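Local coordinates for tRNA (adenine(58)-N(1))-methyltransferase TrmI (Thermus thermophilus, PDB 2PWY), which methylates N1 of adenosine 58 in tRNA with S-adenosyl-L-methionine as methyl donor, and is required for growth at extreme temperatures, at residues P9-D14 against L66-L71; G48-V51 against E57-S60. One frame throughout, in Å; residues are numbered along the deposited sequence.

Contact 1 (P9-D14 against L66-L71); sequences PLLLKD and LEEYLL
Leu11 sets one methyl, CD2, on the flat face of the Glu68 carboxylate, 3.5 Å from Glu68 CD and almost directly above that carbon. The same methyl also rests on the aliphatic part of the chain, with Glu68 CB 4.0 Å from Leu11 CD2. At the other end of the contact, Pro9 CG meets the Tyr69 ring at CE1 (4.1 Å), the two side chains crossing at about a right angle. With CG anti to the backbone N (chi1 -172°), the Tyr69 ring reaches out from the helix to the proline. Tyr69 is held from outside: its OH is hydrogen-bonded to Asn140 O, its ring stacks with Phe144, and Leu21 of the adjacent strand touches it. Both Glu68 oxygens are likewise engaged, OE1 with Thr65 N just before the helix and OE2 in a salt bridge with Arg253 of the second subunit. Lys13 NZ stays 4.6 Å from Glu68 OE2, beyond a salt bridge, and pairs with Glu219 of the second subunit. Segment 9-14 thus meets helix 66-72 by van der Waals contact, without a polar bond between them, while the charges along this seam are spent mainly on the helix start and the subunit interface.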
# COMPACT_ATOMS: atom_id res chain seq x y z
N PRO A 9 -28.00 -20.76 -1.53
CA PRO A 9 -27.35 -21.33 -0.35
C PRO A 9 -27.33 -20.35 0.82
O PRO A 9 -27.62 -19.16 0.65
CB PRO A 9 -25.92 -21.59 -0.84
CG PRO A 9 -25.69 -20.55 -1.89
CD PRO A 9 -27.03 -20.40 -2.58
N LEU A 10 -27.04 -20.86 2.01
CA LEU A 10 -26.87 -20.02 3.17
C LEU A 10 -25.41 -19.99 3.57
O LEU A 10 -24.66 -20.91 3.25
CB LEU A 10 -27.71 -20.55 4.34
CG LEU A 10 -29.23 -20.57 4.13
CD1 LEU A 10 -29.86 -21.36 5.25
CD2 LEU A 10 -29.80 -19.15 4.06
N LEU A 11 -25.00 -18.93 4.26
CA LEU A 11 -23.68 -18.89 4.88
C LEU A 11 -23.90 -18.75 6.38
O LEU A 11 -24.60 -17.84 6.83
CB LEU A 11 -22.84 -17.73 4.34
CG LEU A 11 -21.39 -17.66 4.84
CD1 LEU A 11 -20.55 -18.61 4.00
CD2 LEU A 11 -20.85 -16.24 4.76
N LEU A 12 -23.33 -19.69 7.12
CA LEU A 12 -23.40 -19.68 8.57
C LEU A 12 -22.07 -19.20 9.13
O LEU A 12 -21.01 -19.54 8.60
CB LEU A 12 -23.70 -21.09 9.10
CG LEU A 12 -24.89 -21.84 8.49
CD1 LEU A 12 -25.08 -23.18 9.21
CD2 LEU A 12 -26.17 -21.00 8.54
N LYS A 13 -22.13 -18.38 10.18
CA LYS A 13 -20.94 -17.99 10.92
C LYS A 13 -21.11 -18.31 12.40
O LYS A 13 -22.18 -18.03 13.00
CB LYS A 13 -20.62 -16.50 10.76
CG LYS A 13 -20.21 -16.09 9.34
CD LYS A 13 -19.54 -14.70 9.31
CE LYS A 13 -20.56 -13.54 9.34
NZ LYS A 13 -19.99 -12.18 9.02
N ASP A 14 -20.09 -18.90 13.00
CA ASP A 14 -20.11 -19.19 14.43
C ASP A 14 -19.46 -18.04 15.21
O ASP A 14 -19.02 -17.06 14.61
CB ASP A 14 -19.51 -20.57 14.75
CG ASP A 14 -18.04 -20.70 14.35
OD1 ASP A 14 -17.32 -19.68 14.25
OD2 ASP A 14 -17.60 -21.86 14.16
N LEU A 66 -22.03 -12.21 -3.09
CA LEU A 66 -21.22 -12.82 -4.14
C LEU A 66 -19.74 -12.94 -3.70
O LEU A 66 -19.10 -13.94 -3.98
CB LEU A 66 -21.37 -12.04 -5.46
CG LEU A 66 -20.58 -12.56 -6.66
CD1 LEU A 66 -20.87 -14.04 -6.94
CD2 LEU A 66 -20.85 -11.72 -7.89
N GLU A 67 -19.24 -11.91 -3.00
CA GLU A 67 -17.91 -11.98 -2.40
C GLU A 67 -17.78 -13.21 -1.48
O GLU A 67 -16.85 -14.00 -1.63
CB GLU A 67 -17.61 -10.70 -1.62
CG GLU A 67 -16.24 -10.69 -0.94
CD GLU A 67 -16.00 -9.41 -0.16
OE1 GLU A 67 -16.98 -8.73 0.21
OE2 GLU A 67 -14.81 -9.09 0.05
N GLU A 68 -18.72 -13.38 -0.55
CA GLU A 68 -18.68 -14.52 0.39
C GLU A 68 -18.76 -15.85 -0.34
O GLU A 68 -18.04 -16.79 -0.00
CB GLU A 68 -19.80 -14.41 1.42
CG GLU A 68 -19.54 -13.31 2.44
CD GLU A 68 -20.74 -13.00 3.34
OE1 GLU A 68 -21.90 -13.16 2.89
OE2 GLU A 68 -20.50 -12.56 4.48
N TYR A 69 -19.61 -15.91 -1.35
CA TYR A 69 -19.77 -17.11 -2.16
C TYR A 69 -18.47 -17.50 -2.87
O TYR A 69 -18.05 -18.66 -2.78
CB TYR A 69 -20.90 -16.91 -3.16
CG TYR A 69 -21.26 -18.16 -3.91
CD1 TYR A 69 -21.78 -19.27 -3.25
CD2 TYR A 69 -21.06 -18.23 -5.28
CE1 TYR A 69 -22.12 -20.45 -3.95
CE2 TYR A 69 -21.39 -19.40 -5.99
CZ TYR A 69 -21.91 -20.49 -5.33
OH TYR A 69 -22.23 -21.63 -6.04
N LEU A 70 -17.85 -16.56 -3.60
CA LEU A 70 -16.57 -16.87 -4.26
C LEU A 70 -15.52 -17.40 -3.31
O LEU A 70 -14.75 -18.30 -3.66
CB LEU A 70 -16.00 -15.65 -5.00
CG LEU A 70 -16.23 -15.63 -6.50
CD1 LEU A 70 -17.70 -15.34 -6.76
CD2 LEU A 70 -15.33 -14.60 -7.17
N LEU A 71 -15.48 -16.84 -2.10
CA LEU A 71 -14.44 -17.18 -1.14
C LEU A 71 -14.65 -18.55 -0.50
O LEU A 71 -13.69 -19.15 -0.01
CB LEU A 71 -14.34 -16.10 -0.07
CG LEU A 71 -13.90 -14.71 -0.53
CD1 LEU A 71 -14.02 -13.77 0.65
CD2 LEU A 71 -12.47 -14.73 -1.09

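Contact 2 (G48-V51 against E57-S60)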
# COMPACT_ATOMS: atom_id res chain seq x y z
N GLY A 48 -30.08 -13.05 8.52
CA GLY A 48 -30.17 -12.02 9.54
C GLY A 48 -30.53 -12.60 10.89
O GLY A 48 -30.42 -11.91 11.91
N GLY A 49 -30.94 -13.86 10.90
CA GLY A 49 -31.35 -14.55 12.12
C GLY A 49 -30.23 -15.36 12.75
O GLY A 49 -29.10 -15.37 12.24
N VAL A 50 -30.54 -16.04 13.85
CA VAL A 50 -29.54 -16.86 14.55
C VAL A 50 -30.15 -18.17 15.04
O VAL A 50 -31.36 -18.26 15.23
CB VAL A 50 -28.87 -16.11 15.76
CG1 VAL A 50 -28.16 -14.85 15.32
CG2 VAL A 50 -29.89 -15.81 16.87
N VAL A 51 -29.30 -19.17 15.22
CA VAL A 51 -29.68 -20.41 15.89
C VAL A 51 -28.73 -20.59 17.07
O VAL A 51 -27.51 -20.72 16.88
CB VAL A 51 -29.63 -21.65 14.94
CG1 VAL A 51 -30.02 -22.92 15.71
CG2 VAL A 51 -30.54 -21.46 13.71
N GLU A 57 -22.56 -20.94 22.14
CA GLU A 57 -22.42 -20.89 20.69
C GLU A 57 -23.70 -20.38 20.03
O GLU A 57 -24.81 -20.62 20.52
CB GLU A 57 -22.01 -22.25 20.12
CG GLU A 57 -21.76 -22.31 18.61
CD GLU A 57 -20.61 -21.43 18.15
OE1 GLU A 57 -19.50 -21.97 17.92
OE2 GLU A 57 -20.81 -20.21 18.02
N GLU A 58 -23.52 -19.68 18.92
CA GLU A 58 -24.60 -19.11 18.17
C GLU A 58 -24.16 -19.07 16.71
O GLU A 58 -23.09 -18.55 16.39
CB GLU A 58 -24.91 -17.71 18.69
CG GLU A 58 -26.11 -17.05 18.06
CD GLU A 58 -26.56 -15.85 18.85
OE1 GLU A 58 -26.08 -14.73 18.58
OE2 GLU A 58 -27.40 -16.05 19.76
N LEU A 59 -24.98 -19.66 15.85
CA LEU A 59 -24.74 -19.64 14.42
C LEU A 59 -25.57 -18.53 13.79
O LEU A 59 -26.80 -18.56 13.84
CB LEU A 59 -25.11 -20.99 13.79
CG LEU A 59 -24.40 -22.20 14.40
CD1 LEU A 59 -24.97 -23.49 13.84
CD2 LEU A 59 -22.88 -22.13 14.16
N SER A 60 -24.90 -17.54 13.20
CA SER A 60 -25.63 -16.48 12.53
C SER A 60 -25.90 -16.95 11.11
O SER A 60 -25.02 -17.55 10.48
CB SER A 60 -24.86 -15.17 12.54
OG SER A 60 -23.61 -15.34 11.92
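Val50 and Glu58 lie against each other diagonally across a beta hairpin, whose strands 50-52 and 58-62 form one margin of the four-stranded antiparallel sheet of the N-terminal domain. The Glu58 side chain leaves its strand with CG anti to the backbone N (chi1 -175°), runs extended, and packs Glu58 CG on Val50 CB at 3.7 Å. Its carboxylate, turned by a chi3 of 90°, then lies with its flat face over the isopropyl group: Glu58 OE1 is 3.9 Å from Val50 CG1, and Glu58 OE2 is 3.8 Å from Val50 CG2. This is a broad van der Waals contact of the carboxylate's face, not its edge. Ser60, the non-hydrogen-bonded partner of Val50, shares this face more loosely, its CB 4.3 Å from Val50 CG1. Its hydroxyl is hydrogen-bonded to His62 NE2 and to Lys13 O on the next strand. Val51 and Leu59 point to the opposite face, where both touch Val37 and Val51 also reaches Leu42 and Ala45 of helix 39-45, so the apolar side of the hairpin is the one covered by the rest of the domain. Two backbone bonds clasp this pair, Val51 N to Leu59 O and Leu59 N to Val51 O, each 2.9 Å long. Where strand 58-62 begins, Glu57 folds back on its own backbone: Glu57 OE2 accepts the N-H of Glu58 (Glu57 OE2 to Glu58 N 2.9 Å) on its anti lone pair and is also hydrogen-bonded to Arg15 N.

How the contacts relate
From the N terminus the chain runs through strand 10-13, which supplies the first half of contact 1, then through strands 19-22, 29-30 and 37-38 and helix 39-45. Next comes the hairpin of contact 2, a short loop closed between 48-51 and 57-60. Strand 58-62 leads straight on to helix 66-72, which returns to the first strand and closes the much longer loop of contact 1, with contact 2 wholly within it. The two meet where strands 10-13 and 58-62 are neighbours: Lys13 O lies 2.8 Å from Ser60 N, probably hydrogen-bonded. Together they tie the hairpin and first strand of the N-terminal sheet to helix 66-72, which packs on helix 109-118 of the methyltransferase domain.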